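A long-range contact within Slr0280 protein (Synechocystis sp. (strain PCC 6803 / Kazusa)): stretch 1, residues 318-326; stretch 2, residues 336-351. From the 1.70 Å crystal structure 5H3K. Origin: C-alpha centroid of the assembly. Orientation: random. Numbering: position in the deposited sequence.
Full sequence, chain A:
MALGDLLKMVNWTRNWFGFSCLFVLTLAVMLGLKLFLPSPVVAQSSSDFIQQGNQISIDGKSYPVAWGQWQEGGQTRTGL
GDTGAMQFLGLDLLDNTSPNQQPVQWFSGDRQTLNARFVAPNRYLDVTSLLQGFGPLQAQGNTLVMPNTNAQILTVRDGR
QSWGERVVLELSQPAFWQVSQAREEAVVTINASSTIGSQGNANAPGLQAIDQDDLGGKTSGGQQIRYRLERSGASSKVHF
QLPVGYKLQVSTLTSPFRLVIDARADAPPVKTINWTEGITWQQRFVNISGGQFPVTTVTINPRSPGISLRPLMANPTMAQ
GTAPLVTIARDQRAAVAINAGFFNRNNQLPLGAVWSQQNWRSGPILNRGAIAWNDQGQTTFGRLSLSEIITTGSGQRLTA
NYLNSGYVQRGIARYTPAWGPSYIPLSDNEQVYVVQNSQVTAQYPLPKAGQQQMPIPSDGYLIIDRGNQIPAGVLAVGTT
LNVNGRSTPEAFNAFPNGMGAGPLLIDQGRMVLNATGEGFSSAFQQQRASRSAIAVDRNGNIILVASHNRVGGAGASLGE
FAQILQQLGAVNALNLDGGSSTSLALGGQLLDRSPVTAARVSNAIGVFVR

Stretch 1 (318-326) MAQGTAPLV
Stretch 2, residues 336-351: VAINAGFFNRNNQLPL

This is a two-part contact within one chain: a loop, residues 319-322, is hydrogen-bonded to a turn at Asn347-Gln348, while farther along Leu325, in the first turn of a helix, packs on the strand 336-339. Together the two stretches bury 500 Å², both sides summed.

The turn is held by bonds within its own stretch. Asn344 N donates to Leu349 O (2.9 Å) and Leu351 N to Phe342 O (2.9 Å), so the segments on either side of the turn pair with each other. Asn344 OD1 accepts from Asn346 N at 2.8 Å, and Asn347 OD1 from Leu349 N at 3.2 Å. Gln348 lies in the left-handed region (phi/psi 57/37), and its carbonyl faces the loop.

That carbonyl is the anchor. Gly321 N donates to Gln348 O at 2.9 Å and 160°, and Gln320 CA makes a CA-H...O contact with Gln348 O at 3.5 Å. Gly321 CA lies 4.8 Å from Gln348 CA and Gln320 CA 5.1 Å from Leu349 CA, so the two backbones run antiparallel here. Gly321 adopts phi/psi 148/156, where a CB would be jammed against the preceding carbonyl oxygen, so glycine suits the site. Gln320 is extended, chi1 and chi2 both t; its CA-to-CB bond runs sideways, but the end of the side chain comes nearer the turn, and Gln320 NE2 donates to Asn347 O at 2.8 Å and 156°. Gln320 CB also lies 3.8 Å from Leu349 CD2.

Gln348 points its CA-to-CB bond toward the loop, with chi1 m and chi2 near 130°, between wells. A water joins its amide to the loop backbone, accepting from Thr322 N at 3.2 Å and donating to Gln348 OE1 at 2.7 Å. Thr322, extended at -136/153 with chi1 p, serves with both branches: Thr322 OG1 is 3.8 Å from Gln348 CG, and the methyl Thr322 CG2 is 3.8 Å from Phe343 CE2, approaching the ring obliquely.

Ala319 and Pro350 fill a buried corner, with Ala319 CB 4.1 Å from Pro350 CG and Ala319 O 3.3 Å from Pro350 CD. The small methyl and the compact ring, which has no amide hydrogen to satisfy, fit here.

Pro324 occupies the N-cap position, right before the helix, and Leu325 follows at -54/-42, chi1 t and chi2 near -80°. Leu325 CD2 is 4.0 Å from Ala337 CB and 3.5 Å from Asn339 N, and Leu325 CD1 is 3.7 Å from Ala337 O. Ala337 points toward it with only a methyl, whereas Ile338 points away, as neighbours in an extended strand commonly do.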

ATOM      1  N   MET A 318       8.841  -9.634 -12.485  1.00 13.37           N
ATOM      2  CA  MET A 318       8.711 -11.053 -12.181  1.00 10.43           C
ATOM      3  C   MET A 318       7.857 -11.309 -10.938  1.00 15.03           C
ATOM      4  O   MET A 318       7.543 -10.375 -10.173  1.00  9.93           O
ATOM      5  CB  MET A 318      10.079 -11.756 -12.092  1.00 12.08           C
ATOM      6  CG  MET A 318      10.867 -11.492 -10.843  1.00 11.86           C
ATOM      7  SD  MET A 318      12.377 -12.495 -10.804  1.00 18.74           S
ATOM      8  CE  MET A 318      13.104 -11.971  -9.262  1.00 16.51           C
ATOM      9  N   ALA A 319       7.486 -12.573 -10.749  1.00 11.77           N
ATOM     10  CA  ALA A 319       6.581 -12.967  -9.665  1.00 11.17           C
ATOM     11  C   ALA A 319       7.242 -13.021  -8.290  1.00 10.06           C
ATOM     12  O   ALA A 319       6.585 -12.789  -7.273  1.00 15.32           O
ATOM     13  CB  ALA A 319       5.932 -14.309  -9.979  1.00 13.83           C
ATOM     14  N   GLN A 320       8.527 -13.345  -8.247  1.00  9.98           N
ATOM     15  CA  GLN A 320       9.207 -13.485  -6.974  1.00 12.90           C
ATOM     16  C   GLN A 320       9.716 -12.156  -6.422  1.00 11.06           C
ATOM     17  O   GLN A 320      10.458 -11.416  -7.086  1.00 12.23           O
ATOM     18  CB  GLN A 320      10.351 -14.505  -7.046  1.00 13.86           C
ATOM     19  CG  GLN A 320      11.132 -14.620  -5.724  1.00 17.94           C
ATOM     20  CD  GLN A 320      12.100 -15.783  -5.700  1.00 23.51           C
ATOM     21  OE1 GLN A 320      13.063 -15.819  -6.467  1.00 28.19           O
ATOM     22  NE2 GLN A 320      11.856 -16.740  -4.813  1.00 22.41           N
ATOM     23  N   GLY A 321       9.340 -11.868  -5.182  1.00 10.18           N
ATOM     24  CA  GLY A 321       9.932 -10.747  -4.485  1.00 10.95           C
ATOM     25  C   GLY A 321       8.983 -10.092  -3.524  1.00  7.58           C
ATOM     26  O   GLY A 321       7.772 -10.209  -3.684  1.00  6.77           O
ATOM     27  N   THR A 322       9.534  -9.414  -2.519  1.00  6.00           N
ATOM     28  CA  THR A 322       8.737  -8.584  -1.628  1.00  6.27           C
ATOM     29  C   THR A 322       9.457  -7.266  -1.402  1.00  5.98           C
ATOM     30  O   THR A 322      10.690  -7.194  -1.480  1.00  6.26           O
ATOM     31  CB  THR A 322       8.469  -9.244  -0.257  1.00  7.03           C
ATOM     32  OG1 THR A 322       9.711  -9.556   0.382  1.00  7.98           O
ATOM     33  CG2 THR A 322       7.610 -10.511  -0.405  1.00  8.56           C
ATOM     34  N   ALA A 323       8.683  -6.225  -1.118  1.00  5.25           N
ATOM     35  CA  ALA A 323       9.226  -4.893  -0.856  1.00  5.64           C
ATOM     36  C   ALA A 323       8.227  -4.098  -0.014  1.00  4.77           C
ATOM     37  O   ALA A 323       7.028  -4.363  -0.070  1.00  5.49           O
ATOM     38  CB  ALA A 323       9.504  -4.168  -2.185  1.00  6.43           C
ATOM     39  N   PRO A 324       8.702  -3.101   0.747  1.00  5.51           N
ATOM     40  CA  PRO A 324       7.728  -2.258   1.453  1.00  5.96           C
ATOM     41  C   PRO A 324       6.730  -1.645   0.479  1.00  5.62           C
ATOM     42  O   PRO A 324       7.115  -1.266  -0.635  1.00  3.97           O
ATOM     43  CB  PRO A 324       8.603  -1.155   2.068  1.00  5.39           C
ATOM     44  CG  PRO A 324       9.960  -1.807   2.219  1.00  9.62           C
ATOM     45  CD  PRO A 324      10.091  -2.671   0.990  1.00  6.94           C
ATOM     46  N   LEU A 325       5.461  -1.586   0.877  1.00  5.26           N
ATOM     47  CA  LEU A 325       4.408  -1.017   0.045  1.00  3.50           C
ATOM     48  C   LEU A 325       4.784   0.401  -0.381  1.00  4.66           C
ATOM     49  O   LEU A 325       4.574   0.789  -1.534  1.00  4.23           O
ATOM     50  CB  LEU A 325       3.070  -1.013   0.808  1.00  2.51           C
ATOM     51  CG  LEU A 325       1.760  -0.488   0.194  1.00  3.89           C
ATOM     52  CD1 LEU A 325       1.657   1.026   0.235  1.00  4.24           C
ATOM     53  CD2 LEU A 325       1.521  -0.992  -1.243  1.00  3.78           C
ATOM     54  N   VAL A 326       5.340   1.173   0.545  1.00  3.90           N
ATOM     55  CA  VAL A 326       5.671   2.557   0.242  1.00  5.44           C
ATOM     56  C   VAL A 326       6.783   2.644  -0.813  1.00  7.08           C
ATOM     57  O   VAL A 326       6.812   3.583  -1.612  1.00  6.78           O
ATOM     58  CB  VAL A 326       6.012   3.373   1.519  1.00  5.56           C
ATOM     59  CG1 VAL A 326       7.458   3.110   1.946  1.00  7.33           C
ATOM     60  CG2 VAL A 326       5.770   4.866   1.271  1.00  8.69           C
ATOM     61  N   VAL A 336      -1.666   6.531  -5.482  1.00  3.83           N
ATOM     62  CA  VAL A 336      -2.177   5.839  -4.293  1.00  2.68           C
ATOM     63  C   VAL A 336      -1.835   4.364  -4.420  1.00  3.39           C
ATOM     64  O   VAL A 336      -1.843   3.812  -5.526  1.00  4.92           O
ATOM     65  CB  VAL A 336      -3.732   5.949  -4.144  1.00  4.80           C
ATOM     66  CG1 VAL A 336      -4.161   5.710  -2.693  1.00  3.22           C
ATOM     67  CG2 VAL A 336      -4.247   7.308  -4.608  1.00  4.30           C
ATOM     68  N   ALA A 337      -1.536   3.701  -3.306  1.00  2.65           N
ATOM     69  CA  ALA A 337      -1.387   2.253  -3.350  1.00  2.37           C
ATOM     70  C   ALA A 337      -1.793   1.650  -2.031  1.00  3.21           C
ATOM     71  O   ALA A 337      -1.626   2.271  -0.982  1.00  5.75           O
ATOM     72  CB  ALA A 337       0.050   1.858  -3.699  1.00  2.77           C
ATOM     73  N   ILE A 338      -2.350   0.442  -2.081  1.00  3.41           N
ATOM     74  CA  ILE A 338      -2.611  -0.327  -0.866  1.00  1.91           C
ATOM     75  C   ILE A 338      -2.022  -1.717  -1.071  1.00  2.24           C
ATOM     76  O   ILE A 338      -2.001  -2.234  -2.194  1.00  1.75           O
ATOM     77  CB  ILE A 338      -4.125  -0.368  -0.519  1.00  1.67           C
ATOM     78  CG1 ILE A 338      -4.337  -0.929   0.894  1.00  2.32           C
ATOM     79  CG2 ILE A 338      -4.919  -1.157  -1.572  1.00  2.46           C
ATOM     80  CD1 ILE A 338      -5.788  -0.832   1.384  1.00  3.20           C
ATOM     81  N   ASN A 339      -1.499  -2.316  -0.009  1.00  2.94           N
ATOM     82  CA  ASN A 339      -1.051  -3.705  -0.085  1.00  1.90           C
ATOM     83  C   ASN A 339      -2.225  -4.596  -0.491  1.00  3.33           C
ATOM     84  O   ASN A 339      -3.402  -4.303  -0.183  1.00  3.24           O
ATOM     85  CB  ASN A 339      -0.513  -4.159   1.274  1.00  2.02           C
ATOM     86  CG  ASN A 339      -1.617  -4.350   2.279  1.00  2.76           C
ATOM     87  OD1 ASN A 339      -2.212  -3.377   2.760  1.00  2.44           O
ATOM     88  ND2 ASN A 339      -1.934  -5.613   2.582  1.00  2.12           N
ATOM     89  N   ALA A 340      -1.933  -5.680  -1.199  1.00  2.26           N
ATOM     90  CA  ALA A 340      -3.016  -6.449  -1.810  1.00  2.79           C
ATOM     91  C   ALA A 340      -2.999  -7.947  -1.509  1.00  3.12           C
ATOM     92  O   ALA A 340      -3.572  -8.395  -0.508  1.00  3.64           O
ATOM     93  CB  ALA A 340      -3.076  -6.176  -3.343  1.00  3.30           C
ATOM     94  N   GLY A 341      -2.366  -8.742  -2.370  1.00  3.05           N
ATOM     95  CA  GLY A 341      -2.534 -10.184  -2.290  1.00  3.62           C
ATOM     96  C   GLY A 341      -1.706 -10.931  -1.244  1.00  3.71           C
ATOM     97  O   GLY A 341      -0.658 -10.458  -0.797  1.00  4.14           O
ATOM     98  N   PHE A 342      -2.168 -12.126  -0.877  1.00  2.47           N
ATOM     99  CA  PHE A 342      -1.420 -13.012   0.008  1.00  3.48           C
ATOM    100  C   PHE A 342      -0.163 -13.573  -0.666  1.00  2.98           C
ATOM    101  O   PHE A 342      -0.099 -13.714  -1.895  1.00  3.53           O
ATOM    102  CB  PHE A 342      -2.317 -14.163   0.451  1.00  4.46           C
ATOM    103  CG  PHE A 342      -3.490 -13.723   1.277  1.00  3.92           C
ATOM    104  CD1 PHE A 342      -4.781 -13.789   0.774  1.00  4.94           C
ATOM    105  CD2 PHE A 342      -3.289 -13.232   2.558  1.00  6.86           C
ATOM    106  CE1 PHE A 342      -5.876 -13.374   1.547  1.00  4.02           C
ATOM    107  CE2 PHE A 342      -4.376 -12.814   3.347  1.00  5.19           C
ATOM    108  CZ  PHE A 342      -5.655 -12.885   2.847  1.00  5.85           C
ATOM    109  N   PHE A 343       0.835 -13.889   0.146  1.00  3.10           N
ATOM    110  CA  PHE A 343       2.107 -14.392  -0.346  1.00  3.67           C
ATOM    111  C   PHE A 343       2.778 -15.216   0.737  1.00  6.21           C
ATOM    112  O   PHE A 343       2.374 -15.176   1.909  1.00  5.20           O
ATOM    113  CB  PHE A 343       3.029 -13.229  -0.789  1.00  4.05           C
ATOM    114  CG  PHE A 343       3.352 -12.226   0.319  1.00  5.37           C
ATOM    115  CD1 PHE A 343       2.480 -11.181   0.610  1.00  3.33           C
ATOM    116  CD2 PHE A 343       4.529 -12.332   1.055  1.00 10.56           C
ATOM    117  CE1 PHE A 343       2.765 -10.259   1.630  1.00  4.79           C
ATOM    118  CE2 PHE A 343       4.824 -11.416   2.077  1.00  6.75           C
ATOM    119  CZ  PHE A 343       3.931 -10.375   2.361  1.00  6.93           C
ATOM    120  N   ASN A 344       3.791 -15.965   0.323  1.00  5.91           N
ATOM    121  CA  ASN A 344       4.607 -16.770   1.219  1.00  8.96           C
ATOM    122  C   ASN A 344       5.826 -15.929   1.558  1.00  8.34           C
ATOM    123  O   ASN A 344       6.641 -15.635   0.688  1.00  8.60           O
ATOM    124  CB  ASN A 344       5.005 -18.052   0.482  1.00  8.62           C
ATOM    125  CG  ASN A 344       5.832 -18.998   1.336  1.00 13.80           C
ATOM    126  OD1 ASN A 344       6.566 -18.572   2.225  1.00 14.91           O
ATOM    127  ND2 ASN A 344       5.738 -20.286   1.044  1.00 13.89           N
ATOM    128  N   ARG A 345       5.953 -15.482   2.806  1.00 11.74           N
ATOM    129  CA  ARG A 345       7.067 -14.582   3.115  1.00 14.93           C
ATOM    130  C   ARG A 345       8.414 -15.311   3.113  1.00 17.38           C
ATOM    131  O   ARG A 345       9.466 -14.685   2.994  1.00 19.53           O
ATOM    132  CB  ARG A 345       6.851 -13.840   4.435  1.00 19.90           C
ATOM    133  CG  ARG A 345       6.629 -14.732   5.627  1.00 28.45           C
ATOM    134  CD  ARG A 345       6.606 -13.905   6.911  1.00 35.85           C
ATOM    135  NE  ARG A 345       7.941 -13.436   7.285  1.00 39.30           N
ATOM    136  CZ  ARG A 345       8.825 -14.167   7.962  1.00 41.72           C
ATOM    137  NH1 ARG A 345      10.017 -13.666   8.264  1.00 35.02           N
ATOM    138  NH2 ARG A 345       8.518 -15.407   8.333  1.00 38.89           N
ATOM    139  N   ASN A 346       8.373 -16.633   3.221  1.00 16.53           N
ATOM    140  CA  ASN A 346       9.599 -17.433   3.257  1.00 18.87           C
ATOM    141  C   ASN A 346      10.318 -17.549   1.904  1.00 18.66           C
ATOM    142  O   ASN A 346      11.546 -17.572   1.852  1.00 20.81           O
ATOM    143  CB  ASN A 346       9.317 -18.809   3.876  1.00 24.08           C
ATOM    144  CG  ASN A 346       8.959 -18.713   5.363  1.00 29.34           C
ATOM    145  OD1 ASN A 346       9.609 -17.989   6.124  1.00 34.35           O
ATOM    146  ND2 ASN A 346       7.915 -19.426   5.773  1.00 33.51           N
ATOM    147  N   ASN A 347       9.567 -17.607   0.807  1.00 11.70           N
ATOM    148  CA  ASN A 347      10.197 -17.655  -0.523  1.00 13.64           C
ATOM    149  C   ASN A 347       9.801 -16.501  -1.442  1.00 10.93           C
ATOM    150  O   ASN A 347      10.181 -16.473  -2.627  1.00  8.82           O
ATOM    151  CB  ASN A 347       9.943 -19.006  -1.211  1.00 13.16           C
ATOM    152  CG  ASN A 347       8.470 -19.317  -1.372  1.00 13.23           C
ATOM    153  OD1 ASN A 347       7.622 -18.420  -1.305  1.00 11.33           O
ATOM    154  ND2 ASN A 347       8.152 -20.591  -1.597  1.00 13.96           N
ATOM    155  N   GLN A 348       9.039 -15.558  -0.884  1.00  8.76           N
ATOM    156  CA  GLN A 348       8.556 -14.364  -1.588  1.00  9.59           C
ATOM    157  C   GLN A 348       7.738 -14.662  -2.847  1.00  6.47           C
ATOM    158  O   GLN A 348       7.812 -13.918  -3.831  1.00  9.48           O
ATOM    159  CB  GLN A 348       9.691 -13.409  -1.959  1.00  8.09           C
ATOM    160  CG  GLN A 348      10.649 -13.022  -0.859  1.00 16.91           C
ATOM    161  CD  GLN A 348      12.080 -13.220  -1.328  1.00 25.26           C
ATOM    162  OE1 GLN A 348      12.589 -12.475  -2.185  1.00 29.73           O
ATOM    163  NE2 GLN A 348      12.712 -14.275  -0.830  1.00 27.55           N
ATOM    164  N   LEU A 349       6.941 -15.723  -2.807  1.00  6.82           N
ATOM    165  CA  LEU A 349       6.065 -16.057  -3.928  1.00  5.55           C
ATOM    166  C   LEU A 349       4.604 -15.666  -3.679  1.00  5.95           C
ATOM    167  O   LEU A 349       4.092 -15.803  -2.569  1.00  4.46           O
ATOM    168  CB  LEU A 349       6.129 -17.551  -4.225  1.00  7.26           C
ATOM    169  CG  LEU A 349       7.536 -18.057  -4.537  1.00  6.43           C
ATOM    170  CD1 LEU A 349       7.461 -19.547  -4.888  1.00 10.60           C
ATOM    171  CD2 LEU A 349       8.156 -17.247  -5.668  1.00 10.90           C
ATOM    172  N   PRO A 350       3.907 -15.230  -4.738  1.00  5.08           N
ATOM    173  CA  PRO A 350       2.487 -14.876  -4.640  1.00  5.17           C
ATOM    174  C   PRO A 350       1.581 -16.100  -4.456  1.00  5.78           C
ATOM    175  O   PRO A 350       1.840 -17.183  -4.996  1.00  3.91           O
ATOM    176  CB  PRO A 350       2.207 -14.196  -5.988  1.00  4.86           C
ATOM    177  CG  PRO A 350       3.208 -14.819  -6.936  1.00  5.58           C
ATOM    178  CD  PRO A 350       4.437 -15.078  -6.111  1.00  6.39           C
ATOM    179  N   LEU A 351       0.522 -15.914  -3.674  1.00  4.71           N
ATOM    180  CA  LEU A 351      -0.496 -16.938  -3.440  1.00  3.75           C
ATOM    181  C   LEU A 351      -1.870 -16.347  -3.770  1.00  5.31           C
ATOM    182  O   LEU A 351      -2.563 -15.836  -2.884  1.00  7.40           O
ATOM    183  CB  LEU A 351      -0.462 -17.363  -1.971  1.00  3.47           C
ATOM    184  CG  LEU A 351       0.877 -17.961  -1.509  1.00  4.80           C
ATOM    185  CD1 LEU A 351       0.886 -18.163  -0.007  1.00  4.76           C
ATOM    186  CD2 LEU A 351       1.113 -19.292  -2.236  1.00  6.84           C
TER
HETATM  187  O   HOH W   1      12.695  -9.792  -2.442  1.00 16.80           O